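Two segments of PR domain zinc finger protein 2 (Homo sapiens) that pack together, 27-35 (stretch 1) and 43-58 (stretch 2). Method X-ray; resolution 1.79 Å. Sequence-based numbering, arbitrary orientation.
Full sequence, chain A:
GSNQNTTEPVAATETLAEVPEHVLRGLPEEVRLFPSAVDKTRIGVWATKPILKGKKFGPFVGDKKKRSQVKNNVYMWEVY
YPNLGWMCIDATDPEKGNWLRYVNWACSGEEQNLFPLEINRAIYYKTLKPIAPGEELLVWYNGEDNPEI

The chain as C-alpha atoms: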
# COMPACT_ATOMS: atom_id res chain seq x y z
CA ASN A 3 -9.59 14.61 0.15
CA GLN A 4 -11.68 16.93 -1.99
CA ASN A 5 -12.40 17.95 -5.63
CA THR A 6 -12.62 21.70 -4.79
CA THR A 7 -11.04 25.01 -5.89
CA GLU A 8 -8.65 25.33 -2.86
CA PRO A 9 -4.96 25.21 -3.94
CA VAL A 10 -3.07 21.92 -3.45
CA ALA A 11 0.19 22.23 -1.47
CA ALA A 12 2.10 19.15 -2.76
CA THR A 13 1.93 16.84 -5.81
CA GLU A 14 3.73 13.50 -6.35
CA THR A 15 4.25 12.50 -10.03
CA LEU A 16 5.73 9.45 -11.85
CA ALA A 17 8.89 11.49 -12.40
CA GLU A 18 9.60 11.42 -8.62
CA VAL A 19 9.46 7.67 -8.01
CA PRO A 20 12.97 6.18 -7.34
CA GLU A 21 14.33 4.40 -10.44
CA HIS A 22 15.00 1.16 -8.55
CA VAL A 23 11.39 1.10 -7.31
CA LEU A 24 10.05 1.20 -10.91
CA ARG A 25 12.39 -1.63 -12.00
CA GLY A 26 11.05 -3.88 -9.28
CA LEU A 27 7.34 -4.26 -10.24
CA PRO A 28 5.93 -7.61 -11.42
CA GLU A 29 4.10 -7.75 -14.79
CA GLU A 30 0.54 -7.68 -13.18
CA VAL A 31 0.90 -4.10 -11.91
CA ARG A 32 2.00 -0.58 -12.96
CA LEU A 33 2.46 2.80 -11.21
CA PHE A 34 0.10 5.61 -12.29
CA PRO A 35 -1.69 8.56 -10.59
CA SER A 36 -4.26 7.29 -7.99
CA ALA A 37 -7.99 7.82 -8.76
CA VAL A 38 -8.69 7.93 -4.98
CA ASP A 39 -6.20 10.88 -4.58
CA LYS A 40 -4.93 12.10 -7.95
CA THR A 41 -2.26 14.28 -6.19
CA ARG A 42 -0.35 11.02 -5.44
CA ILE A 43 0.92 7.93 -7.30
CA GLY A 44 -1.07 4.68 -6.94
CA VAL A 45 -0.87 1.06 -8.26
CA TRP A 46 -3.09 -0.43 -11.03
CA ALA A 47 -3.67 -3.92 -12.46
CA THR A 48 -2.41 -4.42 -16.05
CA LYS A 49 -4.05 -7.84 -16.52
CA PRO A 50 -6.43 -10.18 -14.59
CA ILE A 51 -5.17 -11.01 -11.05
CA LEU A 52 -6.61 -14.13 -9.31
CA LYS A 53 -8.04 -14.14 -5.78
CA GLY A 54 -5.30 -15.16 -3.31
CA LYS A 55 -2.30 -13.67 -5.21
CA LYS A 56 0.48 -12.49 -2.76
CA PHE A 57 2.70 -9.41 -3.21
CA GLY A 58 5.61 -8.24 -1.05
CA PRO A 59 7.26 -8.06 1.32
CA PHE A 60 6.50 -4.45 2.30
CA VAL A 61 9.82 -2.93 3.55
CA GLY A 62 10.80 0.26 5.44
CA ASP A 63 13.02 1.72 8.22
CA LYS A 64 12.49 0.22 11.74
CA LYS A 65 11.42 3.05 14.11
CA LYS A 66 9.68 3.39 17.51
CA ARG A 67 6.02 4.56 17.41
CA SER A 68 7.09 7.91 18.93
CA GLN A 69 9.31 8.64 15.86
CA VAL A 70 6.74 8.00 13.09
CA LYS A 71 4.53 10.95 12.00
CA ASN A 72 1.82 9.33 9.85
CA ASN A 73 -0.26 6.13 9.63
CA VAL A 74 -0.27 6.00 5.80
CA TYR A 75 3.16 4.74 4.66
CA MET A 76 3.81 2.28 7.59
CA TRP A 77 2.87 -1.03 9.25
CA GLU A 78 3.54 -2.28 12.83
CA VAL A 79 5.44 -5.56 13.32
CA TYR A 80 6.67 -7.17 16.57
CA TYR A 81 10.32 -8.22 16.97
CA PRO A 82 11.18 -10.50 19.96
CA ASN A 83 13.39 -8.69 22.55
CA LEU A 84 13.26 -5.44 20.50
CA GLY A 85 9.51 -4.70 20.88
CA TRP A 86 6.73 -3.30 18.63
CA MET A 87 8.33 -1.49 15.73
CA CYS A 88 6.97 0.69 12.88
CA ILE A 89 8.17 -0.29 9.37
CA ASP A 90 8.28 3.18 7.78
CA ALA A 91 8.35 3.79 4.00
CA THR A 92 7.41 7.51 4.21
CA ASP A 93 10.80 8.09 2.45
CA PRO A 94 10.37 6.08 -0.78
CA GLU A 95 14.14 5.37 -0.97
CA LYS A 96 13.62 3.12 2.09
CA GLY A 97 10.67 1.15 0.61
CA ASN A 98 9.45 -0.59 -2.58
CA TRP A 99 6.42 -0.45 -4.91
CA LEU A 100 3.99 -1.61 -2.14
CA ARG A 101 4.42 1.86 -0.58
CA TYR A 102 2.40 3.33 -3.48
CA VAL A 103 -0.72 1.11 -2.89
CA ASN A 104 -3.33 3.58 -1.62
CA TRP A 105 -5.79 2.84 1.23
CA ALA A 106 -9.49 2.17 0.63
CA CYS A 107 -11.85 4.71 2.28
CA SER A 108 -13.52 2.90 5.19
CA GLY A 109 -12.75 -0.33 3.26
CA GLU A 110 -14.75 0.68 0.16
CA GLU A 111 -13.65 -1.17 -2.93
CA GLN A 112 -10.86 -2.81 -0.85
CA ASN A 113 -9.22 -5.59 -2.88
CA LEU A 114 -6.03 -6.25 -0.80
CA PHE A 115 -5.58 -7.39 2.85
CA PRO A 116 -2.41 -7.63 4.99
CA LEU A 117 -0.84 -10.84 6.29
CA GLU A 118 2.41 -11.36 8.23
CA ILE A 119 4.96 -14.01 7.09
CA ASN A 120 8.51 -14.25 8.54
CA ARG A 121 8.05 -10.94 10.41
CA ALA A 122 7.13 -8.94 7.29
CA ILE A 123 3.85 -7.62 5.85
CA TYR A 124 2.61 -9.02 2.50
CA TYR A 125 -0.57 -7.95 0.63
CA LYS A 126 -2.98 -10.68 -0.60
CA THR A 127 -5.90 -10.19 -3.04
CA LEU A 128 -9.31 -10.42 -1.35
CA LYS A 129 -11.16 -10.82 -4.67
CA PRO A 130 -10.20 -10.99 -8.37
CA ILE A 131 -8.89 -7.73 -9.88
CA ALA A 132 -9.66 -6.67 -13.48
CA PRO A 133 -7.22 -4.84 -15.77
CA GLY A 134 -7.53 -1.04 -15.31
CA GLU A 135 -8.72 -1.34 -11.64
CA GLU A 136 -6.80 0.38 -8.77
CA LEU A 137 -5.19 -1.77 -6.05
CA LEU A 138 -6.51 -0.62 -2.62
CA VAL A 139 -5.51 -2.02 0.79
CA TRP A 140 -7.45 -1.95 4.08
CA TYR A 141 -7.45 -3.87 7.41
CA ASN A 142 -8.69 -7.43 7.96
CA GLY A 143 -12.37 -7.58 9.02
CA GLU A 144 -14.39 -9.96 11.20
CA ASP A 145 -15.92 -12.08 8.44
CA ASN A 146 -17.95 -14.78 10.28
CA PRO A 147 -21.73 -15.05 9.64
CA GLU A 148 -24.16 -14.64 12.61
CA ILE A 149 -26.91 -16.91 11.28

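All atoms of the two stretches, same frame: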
# COMPACT_ATOMS: atom_id res chain seq x y z
N LEU A 27 8.74 -3.83 -10.18
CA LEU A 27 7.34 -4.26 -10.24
C LEU A 27 7.20 -5.60 -11.00
O LEU A 27 7.96 -5.86 -11.97
CB LEU A 27 6.49 -3.19 -10.97
CG LEU A 27 6.01 -1.87 -10.33
CD1 LEU A 27 7.16 -0.97 -9.92
CD2 LEU A 27 5.07 -1.14 -11.27
N PRO A 28 6.25 -6.47 -10.58
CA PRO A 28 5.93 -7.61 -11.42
C PRO A 28 5.02 -7.18 -12.58
O PRO A 28 4.49 -6.08 -12.57
CB PRO A 28 5.16 -8.54 -10.46
CG PRO A 28 4.45 -7.55 -9.53
CD PRO A 28 5.47 -6.47 -9.31
N GLU A 29 4.85 -8.07 -13.57
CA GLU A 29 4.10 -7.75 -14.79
C GLU A 29 2.66 -7.27 -14.52
O GLU A 29 2.20 -6.36 -15.22
CB GLU A 29 4.08 -8.98 -15.70
CG GLU A 29 3.54 -8.73 -17.13
CD GLU A 29 3.60 -9.97 -18.02
OE1 GLU A 29 4.38 -10.90 -17.72
OE2 GLU A 29 2.90 -9.99 -19.05
N GLU A 30 1.99 -7.88 -13.53
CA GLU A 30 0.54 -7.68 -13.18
C GLU A 30 0.17 -6.27 -12.78
O GLU A 30 -1.04 -5.96 -12.70
CB GLU A 30 0.15 -8.49 -11.90
CG GLU A 30 0.34 -9.93 -11.91
CD GLU A 30 1.73 -10.30 -11.49
OE1 GLU A 30 1.92 -10.66 -10.32
OE2 GLU A 30 2.64 -10.19 -12.31
N VAL A 31 1.17 -5.46 -12.41
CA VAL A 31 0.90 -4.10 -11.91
C VAL A 31 1.73 -3.00 -12.59
O VAL A 31 2.80 -3.29 -13.19
CB VAL A 31 1.09 -4.01 -10.33
CG1 VAL A 31 0.25 -5.09 -9.64
CG2 VAL A 31 2.57 -4.12 -9.93
N ARG A 32 1.24 -1.76 -12.50
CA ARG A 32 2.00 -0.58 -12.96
C ARG A 32 1.74 0.58 -12.01
O ARG A 32 0.70 0.62 -11.33
CB ARG A 32 1.56 -0.16 -14.39
CG ARG A 32 0.16 0.44 -14.49
CD ARG A 32 -0.07 1.11 -15.88
NE ARG A 32 -0.06 0.11 -16.95
CZ ARG A 32 0.94 -0.09 -17.80
NH1 ARG A 32 2.05 0.65 -17.75
NH2 ARG A 32 0.84 -1.04 -18.72
N LEU A 33 2.67 1.55 -11.97
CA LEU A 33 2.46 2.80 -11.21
C LEU A 33 1.83 3.89 -12.08
O LEU A 33 2.24 4.07 -13.25
CB LEU A 33 3.81 3.32 -10.65
CG LEU A 33 4.57 2.37 -9.71
CD1 LEU A 33 5.72 3.15 -9.07
CD2 LEU A 33 3.67 1.80 -8.61
N PHE A 34 0.85 4.61 -11.53
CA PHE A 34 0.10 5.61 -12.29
C PHE A 34 -0.68 6.44 -11.28
O PHE A 34 -1.06 5.91 -10.24
CB PHE A 34 -0.88 4.93 -13.30
CG PHE A 34 -1.32 5.84 -14.42
CD1 PHE A 34 -0.43 6.20 -15.42
CD2 PHE A 34 -2.59 6.38 -14.42
CE1 PHE A 34 -0.81 7.08 -16.42
CE2 PHE A 34 -3.00 7.25 -15.43
CZ PHE A 34 -2.10 7.60 -16.42
N PRO A 35 -0.90 7.77 -11.56
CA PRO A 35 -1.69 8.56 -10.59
C PRO A 35 -2.94 7.85 -9.99
O PRO A 35 -3.69 7.19 -10.74
CB PRO A 35 -2.08 9.81 -11.41
CG PRO A 35 -0.90 10.01 -12.30
CD PRO A 35 -0.41 8.61 -12.67
N ILE A 43 0.79 9.10 -6.45
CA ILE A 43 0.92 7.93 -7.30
C ILE A 43 0.25 6.75 -6.61
O ILE A 43 0.34 6.62 -5.38
CB ILE A 43 2.42 7.65 -7.65
CG1 ILE A 43 2.99 8.80 -8.52
CG2 ILE A 43 2.58 6.29 -8.31
CD1 ILE A 43 2.16 9.04 -9.86
N GLY A 44 -0.43 5.93 -7.41
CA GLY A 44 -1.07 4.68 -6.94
C GLY A 44 -0.63 3.49 -7.83
O GLY A 44 0.28 3.62 -8.64
N VAL A 45 -1.24 2.31 -7.59
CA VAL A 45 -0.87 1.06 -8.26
C VAL A 45 -2.12 0.49 -8.93
O VAL A 45 -3.18 0.46 -8.31
CB VAL A 45 -0.33 0.01 -7.24
CG1 VAL A 45 0.18 -1.23 -7.94
CG2 VAL A 45 0.79 0.65 -6.35
N TRP A 46 -1.96 0.03 -10.17
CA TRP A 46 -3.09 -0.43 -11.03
C TRP A 46 -2.81 -1.78 -11.65
O TRP A 46 -1.68 -2.09 -12.02
CB TRP A 46 -3.37 0.57 -12.16
CG TRP A 46 -3.75 1.94 -11.69
CD1 TRP A 46 -2.92 2.88 -11.20
CD2 TRP A 46 -5.07 2.53 -11.72
NE1 TRP A 46 -3.63 4.03 -10.88
CE2 TRP A 46 -4.95 3.84 -11.18
CE3 TRP A 46 -6.34 2.06 -12.10
CZ2 TRP A 46 -6.06 4.72 -11.04
CZ3 TRP A 46 -7.46 2.94 -11.97
CH2 TRP A 46 -7.30 4.24 -11.42
N ALA A 47 -3.84 -2.60 -11.80
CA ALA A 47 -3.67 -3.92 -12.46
C ALA A 47 -3.52 -3.72 -13.96
O ALA A 47 -4.20 -2.85 -14.55
CB ALA A 47 -4.86 -4.81 -12.15
N THR A 48 -2.62 -4.50 -14.57
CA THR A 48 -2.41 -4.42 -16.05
C THR A 48 -3.07 -5.59 -16.78
O THR A 48 -3.17 -5.61 -18.04
CB THR A 48 -0.90 -4.46 -16.40
OG1 THR A 48 -0.35 -5.71 -15.98
CG2 THR A 48 -0.13 -3.28 -15.79
N LYS A 49 -3.49 -6.59 -16.01
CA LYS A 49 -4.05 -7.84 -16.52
C LYS A 49 -4.84 -8.50 -15.38
O LYS A 49 -4.74 -8.05 -14.23
CB LYS A 49 -2.90 -8.74 -17.00
CG LYS A 49 -1.96 -9.30 -15.95
CD LYS A 49 -0.78 -10.05 -16.62
CE LYS A 49 -1.22 -11.46 -17.00
NZ LYS A 49 -0.12 -12.40 -17.42
N PRO A 50 -5.65 -9.55 -15.68
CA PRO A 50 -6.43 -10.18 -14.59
C PRO A 50 -5.52 -10.76 -13.48
O PRO A 50 -4.51 -11.43 -13.78
CB PRO A 50 -7.18 -11.33 -15.30
CG PRO A 50 -7.24 -10.91 -16.74
CD PRO A 50 -5.93 -10.17 -17.00
N ILE A 51 -5.90 -10.48 -12.24
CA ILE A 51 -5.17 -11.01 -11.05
C ILE A 51 -6.17 -11.90 -10.29
O ILE A 51 -7.26 -11.45 -9.94
CB ILE A 51 -4.64 -9.85 -10.12
CG1 ILE A 51 -3.79 -8.82 -10.91
CG2 ILE A 51 -3.79 -10.44 -8.93
CD1 ILE A 51 -3.29 -7.59 -10.10
N LEU A 52 -5.79 -13.17 -10.06
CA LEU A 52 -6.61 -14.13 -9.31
C LEU A 52 -6.77 -13.78 -7.82
O LEU A 52 -5.90 -13.15 -7.21
CB LEU A 52 -5.98 -15.52 -9.40
CG LEU A 52 -5.53 -16.06 -10.78
CD1 LEU A 52 -5.00 -17.52 -10.68
CD2 LEU A 52 -6.67 -15.97 -11.72
N LYS A 53 -7.88 -14.22 -7.23
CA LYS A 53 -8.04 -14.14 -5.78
C LYS A 53 -6.93 -14.96 -5.11
O LYS A 53 -6.56 -16.04 -5.60
CB LYS A 53 -9.42 -14.67 -5.39
CG LYS A 53 -9.79 -14.58 -3.91
CD LYS A 53 -11.22 -15.14 -3.68
CE LYS A 53 -11.55 -15.10 -2.18
NZ LYS A 53 -12.82 -15.80 -1.87
N GLY A 54 -6.41 -14.47 -3.99
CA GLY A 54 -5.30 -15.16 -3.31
C GLY A 54 -3.86 -14.87 -3.75
O GLY A 54 -2.91 -15.39 -3.14
N LYS A 55 -3.65 -14.04 -4.77
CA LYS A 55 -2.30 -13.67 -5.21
C LYS A 55 -1.59 -12.81 -4.14
O LYS A 55 -2.18 -11.83 -3.66
CB LYS A 55 -2.37 -12.92 -6.55
CG LYS A 55 -1.04 -12.34 -7.09
CD LYS A 55 0.00 -13.46 -7.47
CE LYS A 55 1.30 -12.81 -7.99
NZ LYS A 55 2.36 -13.83 -8.35
N LYS A 56 -0.35 -13.17 -3.80
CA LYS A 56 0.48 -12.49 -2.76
C LYS A 56 1.54 -11.56 -3.36
O LYS A 56 2.26 -11.94 -4.29
CB LYS A 56 1.20 -13.56 -1.94
CG LYS A 56 1.98 -13.06 -0.76
CD LYS A 56 2.41 -14.25 0.10
CE LYS A 56 3.27 -15.27 -0.64
NZ LYS A 56 4.68 -14.85 -0.79
N PHE A 57 1.65 -10.36 -2.81
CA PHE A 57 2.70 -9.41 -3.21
C PHE A 57 3.50 -9.01 -1.98
O PHE A 57 2.94 -8.95 -0.89
CB PHE A 57 2.06 -8.16 -3.78
CG PHE A 57 1.23 -8.41 -5.02
CD1 PHE A 57 -0.16 -8.32 -4.97
CD2 PHE A 57 1.84 -8.70 -6.23
CE1 PHE A 57 -0.95 -8.51 -6.13
CE2 PHE A 57 1.09 -8.93 -7.38
CZ PHE A 57 -0.32 -8.83 -7.33
N GLY A 58 4.78 -8.69 -2.17
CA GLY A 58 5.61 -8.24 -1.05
C GLY A 58 6.99 -8.93 -0.99
O GLY A 58 7.38 -9.64 -1.93
O HOH W 1 3.89 -11.44 -9.10

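Two antiparallel strands are held first by their backbones and only then by their side chains, and residues 31-35 and 43-47 of PR domain zinc finger protein 2 illustrate the principle well. Two pairs carry the regular ladder. R32 and W46 exchange hydrogen bonds in both directions, R32 N to W46 O at 3.0 Å and W46 N to R32 O at 3.0 Å. Two residues along, F34 N donates to G44 O at 3.1 Å and G44 N returns the bond to F34 O at 2.9 Å. L33 with V45 lies between these rungs, and V31 with A47 lies just beyond the R32 and W46 rung; in these non-hydrogen-bonded pairs the alpha carbons draw closer and CA-H...O contacts fill the gaps: V31 CA lies 3.3 Å from W46 O, and V45 CA 3.5 Å from R32 O.

The ladder continues past the strand into the turn that begins at P28. T48 N donates to E30 O at 2.9 Å, and the T48 side chain, with chi1 in the p well, places OG1 2.7 Å from E29 O, to which it donates. One threonine thus uses both its backbone and its hydroxyl to fasten two successive carbonyls.

At the other end a tryptophan does comparable work. The indole of W46 lies with its edge toward the backbone of the first strand, so that NE1 donates to F34 O at 3.2 Å and, more weakly, to P35 O at 3.2 Å. F34 O therefore accepts from both G44 N and W46 NE1. The F34 ring turns its edge toward the face of the W46 five-membered ring, with planes at 79° and centroids 6.0 Å apart, while F34 CB touches W46 CD1 at 3.6 Å.

Charge plays a looser part. E30 OE1 and K55 NZ form a long salt bridge of 3.8 Å, and a water spans the same two atoms, donating to E30 OE1 at 2.4 Å and accepting from K55 NZ at 2.9 Å. The carboxylate is also near an aromatic edge, with E30 OE1 3.5 Å from F57 CE2. E29 OE2 and K49 NZ, 4.2 Å apart, are near each other but beyond salt-bridge range.

Alternation along the strands sorts the remaining packing. V31, L33, V45 and A47 share one face of the sheet, and all four are buried. There V31 CB meets V45 CG1 at 3.8 Å, and L33 CD2 meets V45 CG2 at 3.8 Å. R32 and W46 point to the other face, where R32 CG and W46 CB are 4.2 Å apart; R32 NE also approaches T48 CG2 at 3.6 Å.

The contacts continue at the margins. I43 points sideways from its alpha carbon, yet the end of its side chain comes nearer, bringing CD1 to 3.8 Å from P35 CD. Beyond the strand pair the apolar contacts are longer: V31 CG1 reaches I51 CD1 and F57 CZ, each at 4.4 Å, and P28 CG lies 4.2 Å from F57 CE2.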